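Local structure of prolyl oligopeptidase (Novosphingobium capsulatum, 1YR2) at residues D700-I703 with E704-D708; T252-S255 with A256-P259; S413-P416 with G417-H420; N640-G644 with V645-A649; G555-L558 with I559-V563. The protein probably hydrolyses oligopeptides after proline, and far less readily after alanine, as a serine endopeptidase of the prolyl oligopeptidase (S9A) family. All coordinates share one frame; numbering follows the deposited sequence.

Contact 1. Residues D700-I703 with E704-D708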
loop_
_atom_site.group_PDB
_atom_site.type_symbol
_atom_site.label_atom_id
_atom_site.label_comp_id
_atom_site.label_asym_id
_atom_site.label_seq_id
_atom_site.Cartn_x
_atom_site.Cartn_y
_atom_site.Cartn_z
ATOM N N ASP A 700 9.578 -12.180 12.511
ATOM C CA ASP A 700 10.871 -12.737 12.853
ATOM C C ASP A 700 11.566 -13.380 11.627
ATOM O O ASP A 700 12.757 -13.175 11.390
ATOM C CB ASP A 700 10.656 -13.775 13.957
ATOM C CG ASP A 700 11.842 -13.908 14.875
ATOM O OD1 ASP A 700 12.744 -14.743 14.553
ATOM O OD2 ASP A 700 11.940 -13.246 15.952
ATOM N N LYS A 701 10.801 -14.138 10.852
ATOM C CA LYS A 701 11.309 -14.723 9.611
ATOM C C LYS A 701 11.666 -13.621 8.611
ATOM O O LYS A 701 12.728 -13.682 7.966
ATOM C CB LYS A 701 10.298 -15.728 9.026
ATOM C CG LYS A 701 10.050 -16.954 9.936
ATOM C CD LYS A 701 11.210 -17.965 9.921
ATOM C CE LYS A 701 11.071 -19.054 11.000
ATOM N NZ LYS A 701 12.228 -20.063 10.951
ATOM N N GLN A 702 10.820 -12.593 8.499
ATOM C CA GLN A 702 11.064 -11.530 7.508
ATOM C C GLN A 702 12.347 -10.750 7.859
ATOM O O GLN A 702 13.114 -10.433 6.983
ATOM C CB GLN A 702 9.838 -10.600 7.358
ATOM C CG GLN A 702 9.954 -9.489 6.284
ATOM C CD GLN A 702 8.925 -8.342 6.521
ATOM O OE1 GLN A 702 7.751 -8.610 6.860
ATOM N NE2 GLN A 702 9.373 -7.083 6.388
ATOM N N ILE A 703 12.583 -10.471 9.138
ATOM C CA ILE A 703 13.805 -9.777 9.574
ATOM C C ILE A 703 15.073 -10.581 9.198
ATOM O O ILE A 703 16.067 -10.004 8.745
ATOM C CB ILE A 703 13.798 -9.553 11.095
ATOM C CG1 ILE A 703 12.737 -8.525 11.496
ATOM C CG2 ILE A 703 15.132 -9.043 11.554
ATOM C CD1 ILE A 703 12.473 -8.467 12.982
ATOM N N GLU A 704 15.032 -11.891 9.425
ATOM C CA GLU A 704 16.171 -12.754 9.133
ATOM C C GLU A 704 16.422 -12.761 7.633
ATOM O O GLU A 704 17.569 -12.708 7.205
ATOM C CB GLU A 704 15.919 -14.185 9.642
ATOM C CG GLU A 704 15.863 -14.308 11.188
ATOM C CD GLU A 704 15.382 -15.674 11.705
ATOM O OE1 GLU A 704 14.685 -16.438 10.970
ATOM O OE2 GLU A 704 15.704 -15.992 12.890
ATOM N N GLU A 705 15.354 -12.852 6.834
ATOM C CA GLU A 705 15.500 -12.892 5.370
ATOM C C GLU A 705 16.105 -11.576 4.851
ATOM O O GLU A 705 17.034 -11.584 4.065
ATOM C CB GLU A 705 14.160 -13.113 4.662
ATOM C CG GLU A 705 14.341 -13.280 3.150
ATOM C CD GLU A 705 13.040 -13.628 2.414
ATOM O OE1 GLU A 705 12.245 -14.456 2.925
ATOM O OE2 GLU A 705 12.814 -13.105 1.307
ATOM N N THR A 706 15.580 -10.462 5.350
ATOM C CA THR A 706 16.020 -9.143 4.961
ATOM C C THR A 706 17.497 -8.946 5.332
ATOM O O THR A 706 18.276 -8.441 4.556
ATOM C CB THR A 706 15.184 -8.097 5.666
ATOM O OG1 THR A 706 13.820 -8.185 5.206
ATOM C CG2 THR A 706 15.679 -6.695 5.271
ATOM N N ALA A 707 17.868 -9.338 6.532
ATOM C CA ALA A 707 19.251 -9.205 6.961
ATOM C C ALA A 707 20.206 -10.015 6.051
ATOM O O ALA A 707 21.253 -9.537 5.708
ATOM C CB ALA A 707 19.412 -9.667 8.398
ATOM N N ASP A 708 19.829 -11.242 5.722
ATOM C CA ASP A 708 20.592 -12.118 4.815
ATOM C C ASP A 708 20.740 -11.480 3.429
ATOM O O ASP A 708 21.824 -11.371 2.873
ATOM C CB ASP A 708 19.853 -13.439 4.623
ATOM C CG ASP A 708 20.096 -14.446 5.756
ATOM O OD1 ASP A 708 20.970 -14.215 6.655
ATOM O OD2 ASP A 708 19.446 -15.527 5.829
#
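The backbone from D700 to D708 is one run of α-helix in which the N-H groups of E704, E705, T706 and A707 bond in turn to the carbonyls of D700, K701, Q702 and I703, the last being A707 N to I703 O at 2.9 Å. Q702 O is gripped twice. T706 N and T706 OG1 each reach it at 3.0 Å, from opposite faces of its carbonyl plane, and the hydroxyl stands well above that plane. The torsion chi1 of -65° turns T706 OG1 back along the helix, beside its own N, and so within range of that carbonyl. Two residues earlier, E704 folds back along the helix: its CG lies 3.3 Å from D700 O, and the extended chain beyond CG carries the carboxylate to two side chains of the preceding turn. E704 OE2 is 3.6 Å from D700 OD1, with the carboxylate planes 75° apart, a like-charge approach that could raise the affinity of either group for a proton. K701 CD passes 3.9 Å from E704 OE1, while K701 NZ stops 4.4 Å from the same oxygen, too far for a salt bridge. Replacing E704 with an alanine would probably leave K701 without this nearby negative charge and strip the aliphatic cover from the D700 carbonyl. I703, T706 and A707 face helix 95-105, and D708 forms salt bridges with R95 and R686. The arrangement is that of a regular α-helix near the C-terminal end of the α/β-hydrolase domain, packed along one side against helix 95-105, with a threonine hydroxyl bonded to the carbonyl one turn back.

Contact 2. Residues T252-S255 with A256-P259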
loop_
_atom_site.group_PDB
_atom_site.type_symbol
_atom_site.label_atom_id
_atom_site.label_comp_id
_atom_site.label_asym_id
_atom_site.label_seq_id
_atom_site.Cartn_x
_atom_site.Cartn_y
_atom_site.Cartn_z
ATOM N N THR A 252 -33.601 3.030 24.133
ATOM C CA THR A 252 -34.704 2.154 23.804
ATOM C C THR A 252 -34.129 0.828 23.325
ATOM O O THR A 252 -32.953 0.748 22.982
ATOM C CB THR A 252 -35.606 2.752 22.709
ATOM O OG1 THR A 252 -34.859 2.915 21.498
ATOM C CG2 THR A 252 -36.033 4.178 23.057
ATOM N N PRO A 253 -34.939 -0.214 23.330
ATOM C CA PRO A 253 -34.507 -1.490 22.780
ATOM C C PRO A 253 -34.429 -1.409 21.262
ATOM O O PRO A 253 -35.086 -0.575 20.609
ATOM C CB PRO A 253 -35.588 -2.481 23.241
ATOM C CG PRO A 253 -36.737 -1.664 23.644
ATOM C CD PRO A 253 -36.298 -0.283 23.874
ATOM N N GLN A 254 -33.620 -2.299 20.708
ATOM C CA GLN A 254 -33.493 -2.378 19.252
ATOM C C GLN A 254 -34.832 -2.658 18.593
ATOM O O GLN A 254 -35.066 -2.255 17.437
ATOM C CB GLN A 254 -32.453 -3.447 18.857
ATOM C CG GLN A 254 -32.237 -3.557 17.331
ATOM C CD GLN A 254 -31.069 -4.429 16.968
ATOM O OE1 GLN A 254 -30.665 -5.310 17.769
ATOM N NE2 GLN A 254 -30.475 -4.189 15.788
ATOM N N SER A 255 -35.721 -3.380 19.298
ATOM C CA SER A 255 -37.041 -3.644 18.734
ATOM C C SER A 255 -37.888 -2.366 18.503
ATOM O O SER A 255 -38.881 -2.418 17.781
ATOM C CB SER A 255 -37.811 -4.637 19.600
ATOM O OG SER A 255 -37.921 -4.135 20.904
ATOM N N ALA A 256 -37.498 -1.240 19.097
ATOM C CA ALA A 256 -38.195 0.012 18.859
ATOM C C ALA A 256 -37.649 0.780 17.649
ATOM O O ALA A 256 -38.188 1.820 17.273
ATOM C CB ALA A 256 -38.138 0.862 20.101
ATOM N N ASP A 257 -36.596 0.250 17.021
ATOM C CA ASP A 257 -35.943 0.971 15.932
ATOM C C ASP A 257 -36.887 1.186 14.771
ATOM O O ASP A 257 -37.817 0.402 14.538
ATOM C CB ASP A 257 -34.666 0.210 15.451
ATOM C CG ASP A 257 -33.517 0.282 16.460
ATOM O OD1 ASP A 257 -33.709 0.763 17.631
ATOM O OD2 ASP A 257 -32.376 -0.153 16.172
ATOM N N GLN A 258 -36.590 2.216 13.999
ATOM C CA GLN A 258 -37.417 2.689 12.907
ATOM C C GLN A 258 -36.690 2.372 11.555
ATOM O O GLN A 258 -35.559 2.779 11.401
ATOM C CB GLN A 258 -37.513 4.190 13.091
ATOM C CG GLN A 258 -38.226 5.011 11.993
ATOM C CD GLN A 258 -38.270 6.489 12.372
ATOM O OE1 GLN A 258 -38.623 6.807 13.506
ATOM N NE2 GLN A 258 -37.858 7.387 11.451
ATOM N N PRO A 259 -37.334 1.704 10.607
ATOM C CA PRO A 259 -36.769 1.455 9.282
ATOM C C PRO A 259 -36.615 2.759 8.498
ATOM O O PRO A 259 -37.488 3.613 8.548
ATOM C CB PRO A 259 -37.792 0.540 8.619
ATOM C CG PRO A 259 -39.003 0.615 9.416
ATOM C CD PRO A 259 -38.710 1.181 10.734
HETATM O O HOH W 1 -34.872 2.791 18.879
HETATM O O HOH W 2 -38.544 -1.983 15.062
#
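T252 sets its CB 4.1 Å from A256 CB, and its hydroxyl takes part in a water bridge: one water donates to T252 OG1 at 2.6 Å and to D257 OD1 at 2.7 Å. The same hydroxyl is also hydrogen-bonded to R249 O. P253 supplies the first acceptor of the turn, its O receiving A256 N at 2.9 Å from well above the carbonyl plane. Q254 repeats the pattern, with D257 N bonded to Q254 O at 3.0 Å, and the two i to i+3 bonds make a short 3-10 turn. This turn belongs to the connection between antiparallel strands 244-249 and 258-261, the last two of a four-stranded β-propeller blade. Q254 swings its CG away from its own N (chi1 -178°), and the side chain extends past D257, its CG 3.6 Å from D257 OD2; the amide and carboxylate planes stand 53° apart. Both groups share Y224 OH, which bonds to Q254 NE2 and D257 OD2, while Q254 OE1 takes K207 N and D257 OD1 meets H248 ND1. An alanine in place of D257 would probably leave Y224, H248 and the bridging water each short of a partner. S255 contributes its carbonyl: a second water donates to S255 O at 2.8 Å and to D257 O.

Contact 3. Residues S413-P416 with G417-H420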
loop_
_atom_site.group_PDB
_atom_site.type_symbol
_atom_site.label_atom_id
_atom_site.label_comp_id
_atom_site.label_asym_id
_atom_site.label_seq_id
_atom_site.Cartn_x
_atom_site.Cartn_y
_atom_site.Cartn_z
ATOM N N SER A 413 -8.840 14.351 8.277
ATOM C CA SER A 413 -9.893 14.491 9.247
ATOM C C SER A 413 -10.046 15.975 9.548
ATOM O O SER A 413 -9.102 16.785 9.426
ATOM C CB SER A 413 -9.637 13.643 10.490
ATOM O OG SER A 413 -8.556 14.088 11.308
ATOM N N GLY A 414 -11.278 16.325 9.857
ATOM C CA GLY A 414 -11.648 17.704 10.111
ATOM C C GLY A 414 -13.109 17.857 9.724
ATOM O O GLY A 414 -13.744 16.930 9.237
ATOM N N ARG A 415 -13.644 19.011 10.030
ATOM C CA ARG A 415 -15.056 19.293 9.841
ATOM C C ARG A 415 -15.176 20.706 9.230
ATOM O O ARG A 415 -14.354 21.594 9.500
ATOM C CB ARG A 415 -15.737 19.311 11.213
ATOM C CG ARG A 415 -15.901 17.986 11.887
ATOM C CD ARG A 415 -16.564 18.122 13.261
ATOM N NE ARG A 415 -15.791 18.988 14.175
ATOM C CZ ARG A 415 -16.290 19.544 15.293
ATOM N NH1 ARG A 415 -17.560 19.327 15.640
ATOM N NH2 ARG A 415 -15.533 20.312 16.080
ATOM N N PRO A 416 -16.233 20.934 8.478
ATOM C CA PRO A 416 -16.540 22.277 8.028
ATOM C C PRO A 416 -16.714 23.190 9.239
ATOM O O PRO A 416 -17.286 22.795 10.231
ATOM C CB PRO A 416 -17.880 22.109 7.305
ATOM C CG PRO A 416 -17.980 20.748 6.959
ATOM C CD PRO A 416 -17.228 19.949 8.003
ATOM N N GLY A 417 -16.184 24.384 9.179
ATOM C CA GLY A 417 -16.305 25.310 10.293
ATOM C C GLY A 417 -15.289 25.101 11.414
ATOM O O GLY A 417 -15.256 25.897 12.307
ATOM N N ASP A 418 -14.515 24.011 11.387
ATOM C CA ASP A 418 -13.488 23.727 12.386
ATOM C C ASP A 418 -12.117 24.166 11.827
ATOM O O ASP A 418 -11.755 23.778 10.705
ATOM C CB ASP A 418 -13.512 22.213 12.671
ATOM C CG ASP A 418 -12.685 21.805 13.866
ATOM O OD1 ASP A 418 -11.713 22.509 14.229
ATOM O OD2 ASP A 418 -12.949 20.739 14.498
ATOM N N ARG A 419 -11.328 24.889 12.614
ATOM C CA ARG A 419 -10.011 25.357 12.180
ATOM C C ARG A 419 -8.885 24.322 12.323
ATOM O O ARG A 419 -7.804 24.546 11.830
ATOM C CB ARG A 419 -9.638 26.624 12.937
ATOM C CG ARG A 419 -9.258 26.424 14.407
ATOM C CD ARG A 419 -9.396 27.706 15.200
ATOM N NE ARG A 419 -9.441 27.509 16.650
ATOM C CZ ARG A 419 -9.285 28.494 17.535
ATOM N NH1 ARG A 419 -9.084 29.750 17.127
ATOM N NH2 ARG A 419 -9.335 28.240 18.841
ATOM N N HIS A 420 -9.147 23.201 12.994
ATOM C CA HIS A 420 -8.155 22.146 13.214
ATOM C C HIS A 420 -8.494 21.027 12.247
ATOM O O HIS A 420 -9.618 20.485 12.255
ATOM C CB HIS A 420 -8.200 21.627 14.654
ATOM C CG HIS A 420 -7.807 22.653 15.661
ATOM N ND1 HIS A 420 -6.614 23.345 15.579
ATOM C CD2 HIS A 420 -8.479 23.174 16.712
ATOM C CE1 HIS A 420 -6.561 24.235 16.559
ATOM N NE2 HIS A 420 -7.674 24.136 17.268
HETATM O O HOH W 3 -11.369 20.997 10.221
#
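The R415 guanidinium meets D418 at its edge, where D418 OD2 lies in the guanidinium plane, 3.1 Å from R415 NH2 in a salt bridge; a weaker bond runs to the same oxygen from R415 NE at 3.4 Å. The carboxylate stands nearly upright to the guanidinium, 74° between planes, and the NH2 group approaches OD2 from above the carboxylate plane. A bend at chi3 (-59°) in the arginine chain brings this edge round to the aspartate, while R415 CB packs 3.9 Å from D418 CB. On the H420 ring, one face carries R419 CG, 3.9 Å above the plane and over its centre. The backbone under the salt bridge is a type II β turn from R415 to D418, closed by D418 N to R415 O at 3.1 Å, in the connection between antiparallel strands 408-413 and 421-427 of a propeller blade. G417 takes the positive phi (82°) that the turn requires, and a CB there would collide with P416 O. The two oxygens of D418 divide the work: OD2 takes the arginine, and OD1 accepts H420 N at 2.9 Å, forming an Asx turn. A water accepts from R415 N and has the carbonyls of D418 and H420 in reach. The P416 ring touches D324 and V326 of strand 320-326, in another blade.

Contact 4. Residues N640-G644 with V645-A649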
loop_
_atom_site.group_PDB
_atom_site.type_symbol
_atom_site.label_atom_id
_atom_site.label_comp_id
_atom_site.label_asym_id
_atom_site.label_seq_id
_atom_site.Cartn_x
_atom_site.Cartn_y
_atom_site.Cartn_z
ATOM N N ASN A 640 17.128 -18.122 -20.781
ATOM C CA ASN A 640 18.065 -17.135 -21.329
ATOM C C ASN A 640 19.347 -16.913 -20.544
ATOM O O ASN A 640 19.996 -15.888 -20.676
ATOM C CB ASN A 640 17.377 -15.790 -21.546
ATOM C CG ASN A 640 16.425 -15.824 -22.724
ATOM O OD1 ASN A 640 16.869 -15.811 -23.854
ATOM N ND2 ASN A 640 15.120 -15.969 -22.462
ATOM N N VAL A 641 19.707 -17.863 -19.704
ATOM C CA VAL A 641 21.019 -17.799 -19.049
ATOM C C VAL A 641 22.133 -17.964 -20.118
ATOM O O VAL A 641 22.077 -18.873 -20.943
ATOM C CB VAL A 641 21.117 -18.873 -17.933
ATOM C CG1 VAL A 641 22.447 -18.814 -17.195
ATOM C CG2 VAL A 641 20.041 -18.700 -16.943
ATOM N N ARG A 642 23.141 -17.095 -20.077
ATOM C CA ARG A 642 24.175 -16.995 -21.123
ATOM C C ARG A 642 25.533 -17.443 -20.664
ATOM O O ARG A 642 26.231 -16.709 -19.931
ATOM C CB ARG A 642 24.342 -15.550 -21.559
ATOM C CG ARG A 642 23.077 -14.933 -22.079
ATOM C CD ARG A 642 23.107 -13.455 -21.990
ATOM N NE ARG A 642 24.278 -12.948 -22.675
ATOM C CZ ARG A 642 24.703 -11.687 -22.607
ATOM N NH1 ARG A 642 24.071 -10.778 -21.859
ATOM N NH2 ARG A 642 25.795 -11.344 -23.281
ATOM N N SER A 643 25.990 -18.594 -21.110
ATOM C CA SER A 643 27.316 -19.006 -20.658
ATOM C C SER A 643 28.421 -18.198 -21.335
ATOM O O SER A 643 28.250 -17.607 -22.402
ATOM C CB SER A 643 27.498 -20.514 -20.776
ATOM O OG SER A 643 27.392 -20.871 -22.144
ATOM N N GLY A 644 29.542 -18.129 -20.649
ATOM C CA GLY A 644 30.690 -17.376 -21.083
ATOM C C GLY A 644 30.749 -15.939 -20.607
ATOM O O GLY A 644 31.686 -15.248 -20.920
ATOM N N VAL A 645 29.752 -15.507 -19.838
ATOM C CA VAL A 645 29.603 -14.122 -19.435
ATOM C C VAL A 645 29.592 -14.121 -17.908
ATOM O O VAL A 645 28.889 -14.926 -17.339
ATOM C CB VAL A 645 28.243 -13.639 -20.031
ATOM C CG1 VAL A 645 27.771 -12.400 -19.426
ATOM C CG2 VAL A 645 28.392 -13.479 -21.582
ATOM N N ASP A 646 30.345 -13.233 -17.256
ATOM C CA ASP A 646 30.308 -13.119 -15.797
ATOM C C ASP A 646 28.988 -12.469 -15.300
ATOM O O ASP A 646 28.644 -11.335 -15.661
ATOM C CB ASP A 646 31.498 -12.326 -15.248
ATOM C CG ASP A 646 32.848 -13.079 -15.383
ATOM O OD1 ASP A 646 32.912 -14.327 -15.464
ATOM O OD2 ASP A 646 33.912 -12.464 -15.395
ATOM N N TYR A 647 28.282 -13.201 -14.450
ATOM C CA TYR A 647 27.020 -12.762 -13.895
ATOM C C TYR A 647 27.278 -12.088 -12.550
ATOM O O TYR A 647 28.263 -12.366 -11.876
ATOM C CB TYR A 647 26.062 -13.966 -13.702
ATOM C CG TYR A 647 25.146 -14.216 -14.909
ATOM C CD1 TYR A 647 25.652 -14.240 -16.223
ATOM C CD2 TYR A 647 23.796 -14.381 -14.746
ATOM C CE1 TYR A 647 24.829 -14.462 -17.298
ATOM C CE2 TYR A 647 22.941 -14.593 -15.853
ATOM C CZ TYR A 647 23.472 -14.669 -17.095
ATOM O OH TYR A 647 22.620 -14.826 -18.151
ATOM N N PRO A 648 26.343 -11.261 -12.126
ATOM C CA PRO A 648 26.385 -10.733 -10.773
ATOM C C PRO A 648 26.275 -11.854 -9.735
ATOM O O PRO A 648 25.913 -13.010 -10.030
ATOM C CB PRO A 648 25.146 -9.843 -10.694
ATOM C CG PRO A 648 24.451 -9.938 -11.966
ATOM C CD PRO A 648 25.127 -10.859 -12.863
ATOM N N ALA A 649 26.579 -11.498 -8.511
ATOM C CA ALA A 649 26.194 -12.366 -7.373
ATOM C C ALA A 649 24.671 -12.351 -7.322
ATOM O O ALA A 649 24.064 -11.296 -7.475
ATOM C CB ALA A 649 26.773 -11.843 -6.087
#
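R642 and V645 are the ends of a type II β turn in the loop between helix 626-633 and strand 649-654 of the α/β-hydrolase domain, with G644 at the position of positive phi. The turn does not close by its usual bond: R642 O and V645 N are buried and have no partner anywhere in the model, and V645 CB lies 3.7 Å from that oxygen. What joins the two arms is Y647, whose ring reaches back across the loop so that its OH accepts R642 N at 3.0 Å (N-H···O angle 154°). The hydroxyl is also hydrogen-bonded to N586 OD1, which ties the loop to the end of helix 576-587. Bent at chi3 (55°), the R642 chain curls its guanidinium over V645. There CG1 sits over one face and CG2 comes within 3.8 Å of R642 NH2, while R642 NH1 is held by N586 O. The guanidinium and the tyrosine ring are steeply inclined, 67° between planes. V641 adds an apolar touch, CG1 to Y647 CZ at 4.3 Å, and these two side chains also meet L673 of helix 664-675. Beside the hydroxyl, Y647 CE1 comes obliquely within 3.7 Å of R642 O, the carbonyl oxygen of the residue whose N the OH accepts.

Contact 5. Residues G555-L558 with I559-V563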
loop_
_atom_site.group_PDB
_atom_site.type_symbol
_atom_site.label_atom_id
_atom_site.label_comp_id
_atom_site.label_asym_id
_atom_site.label_seq_id
_atom_site.Cartn_x
_atom_site.Cartn_y
_atom_site.Cartn_z
ATOM N N GLY A 555 19.142 1.928 -14.024
ATOM C CA GLY A 555 20.465 1.532 -13.564
ATOM C C GLY A 555 21.588 2.340 -14.219
ATOM O O GLY A 555 22.474 2.890 -13.560
ATOM N N GLU A 556 21.480 2.521 -15.526
ATOM C CA GLU A 556 22.440 3.334 -16.259
ATOM C C GLU A 556 22.477 4.788 -15.784
ATOM O O GLU A 556 23.541 5.384 -15.699
ATOM C CB GLU A 556 22.174 3.240 -17.770
ATOM C CG GLU A 556 22.498 1.861 -18.300
ATOM C CD GLU A 556 22.210 1.676 -19.770
ATOM O OE1 GLU A 556 21.164 2.175 -20.273
ATOM O OE2 GLU A 556 23.048 1.025 -20.423
ATOM N N TRP A 557 21.303 5.334 -15.504
ATOM C CA TRP A 557 21.122 6.727 -15.137
ATOM C C TRP A 557 21.796 6.966 -13.800
ATOM O O TRP A 557 22.468 7.970 -13.606
ATOM C CB TRP A 557 19.631 7.101 -15.040
ATOM C CG TRP A 557 19.412 8.542 -14.897
ATOM C CD1 TRP A 557 19.199 9.443 -15.899
ATOM C CD2 TRP A 557 19.456 9.290 -13.684
ATOM N NE1 TRP A 557 19.062 10.697 -15.366
ATOM C CE2 TRP A 557 19.219 10.635 -14.012
ATOM C CE3 TRP A 557 19.656 8.949 -12.327
ATOM C CZ2 TRP A 557 19.201 11.655 -13.047
ATOM C CZ3 TRP A 557 19.628 9.957 -11.369
ATOM C CH2 TRP A 557 19.441 11.301 -11.738
ATOM N N LEU A 558 21.612 6.043 -12.879
ATOM C CA LEU A 558 22.130 6.212 -11.529
ATOM C C LEU A 558 23.667 6.233 -11.539
ATOM O O LEU A 558 24.285 6.945 -10.778
ATOM C CB LEU A 558 21.631 5.088 -10.655
ATOM C CG LEU A 558 20.138 4.986 -10.285
ATOM C CD1 LEU A 558 19.735 3.582 -9.697
ATOM C CD2 LEU A 558 19.782 6.103 -9.342
ATOM N N ILE A 559 24.254 5.414 -12.394
ATOM C CA ILE A 559 25.711 5.363 -12.569
ATOM C C ILE A 559 26.221 6.581 -13.285
ATOM O O ILE A 559 27.224 7.176 -12.853
ATOM C CB ILE A 559 26.159 4.047 -13.254
ATOM C CG1 ILE A 559 25.777 2.876 -12.349
ATOM C CG2 ILE A 559 27.686 4.104 -13.539
ATOM C CD1 ILE A 559 25.926 1.497 -12.921
ATOM N N ALA A 560 25.523 6.976 -14.346
ATOM C CA ALA A 560 25.941 8.121 -15.160
ATOM C C ALA A 560 25.831 9.434 -14.407
ATOM O O ALA A 560 26.571 10.411 -14.666
ATOM C CB ALA A 560 25.114 8.177 -16.420
ATOM N N ASN A 561 24.910 9.479 -13.471
ATOM C CA ASN A 561 24.591 10.729 -12.812
ATOM C C ASN A 561 25.137 10.828 -11.401
ATOM O O ASN A 561 24.762 11.714 -10.648
ATOM C CB ASN A 561 23.087 10.987 -12.892
ATOM C CG ASN A 561 22.670 11.317 -14.290
ATOM O OD1 ASN A 561 22.737 12.487 -14.677
ATOM N ND2 ASN A 561 22.395 10.280 -15.115
ATOM N N GLY A 562 26.067 9.937 -11.067
ATOM C CA GLY A 562 26.786 10.030 -9.813
ATOM C C GLY A 562 26.092 9.597 -8.537
ATOM O O GLY A 562 26.614 9.861 -7.421
ATOM N N VAL A 563 24.942 8.914 -8.651
ATOM C CA VAL A 563 24.291 8.334 -7.467
ATOM C C VAL A 563 24.970 7.055 -6.991
ATOM O O VAL A 563 25.037 6.813 -5.793
ATOM C CB VAL A 563 22.815 8.006 -7.729
ATOM C CG1 VAL A 563 22.147 7.422 -6.504
ATOM C CG2 VAL A 563 22.088 9.260 -8.172
#
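W557 O receives two bonds from N561: the side-chain ND2 at 2.8 Å, nearly straight and lying in the carbonyl plane on a lone pair, and the backbone N at 2.9 Å, more bent. They mark the C-terminal end of helix 544-560, where N561 is the first residue to leave helical angles and G562 takes a positive phi. Beyond it V563 N turns back to L558 O at 3.0 Å and G562 N to I559 O, both weakly, in the pattern of a Schellman motif. A560 N to E556 O, 2.9 Å, is a regular bond of the last full turn. The ND2 bond to W557 O also holds the N561 amide nearly flat over the indole, the two planes 16° apart and ND2 3.2 Å above the ring toward its rim. Farther along the same face, N561 CB makes a CH-pi contact 3.7 Å from the centroid of the six-membered ring, almost on its normal. A chi1 of -170° carries the W557 indole past its own carbonyl carbon toward this end of the helix, and its ring also packs on M476 and I478 of strand 473-481. V563 completes the apolar side as its CG2 meets W557 CZ3 at 4.1 Å and its CG1 meets L558 CD2 at 3.9 Å.

Along the chain the order is contact 2, contact 3, contact 5, contact 4 and contact 1. The first two lie in the β-propeller, each in the connection between neighbouring antiparallel strands of a different blade, with centres about 32 Å apart. The other three belong to the α/β-hydrolase domain: contacts 4 and 5 lie on the same side of the molecule, centres about 22 Å apart, and contact 1 lies nearer the middle, about 28 Å from contact 4 between centres. Helix 699-717, which carries contact 1, also touches A649, where the loop of contact 4 enters the central sheet. Contacts 2 and 4, about 73 Å apart between centres, span both domains of this two-domain peptidase.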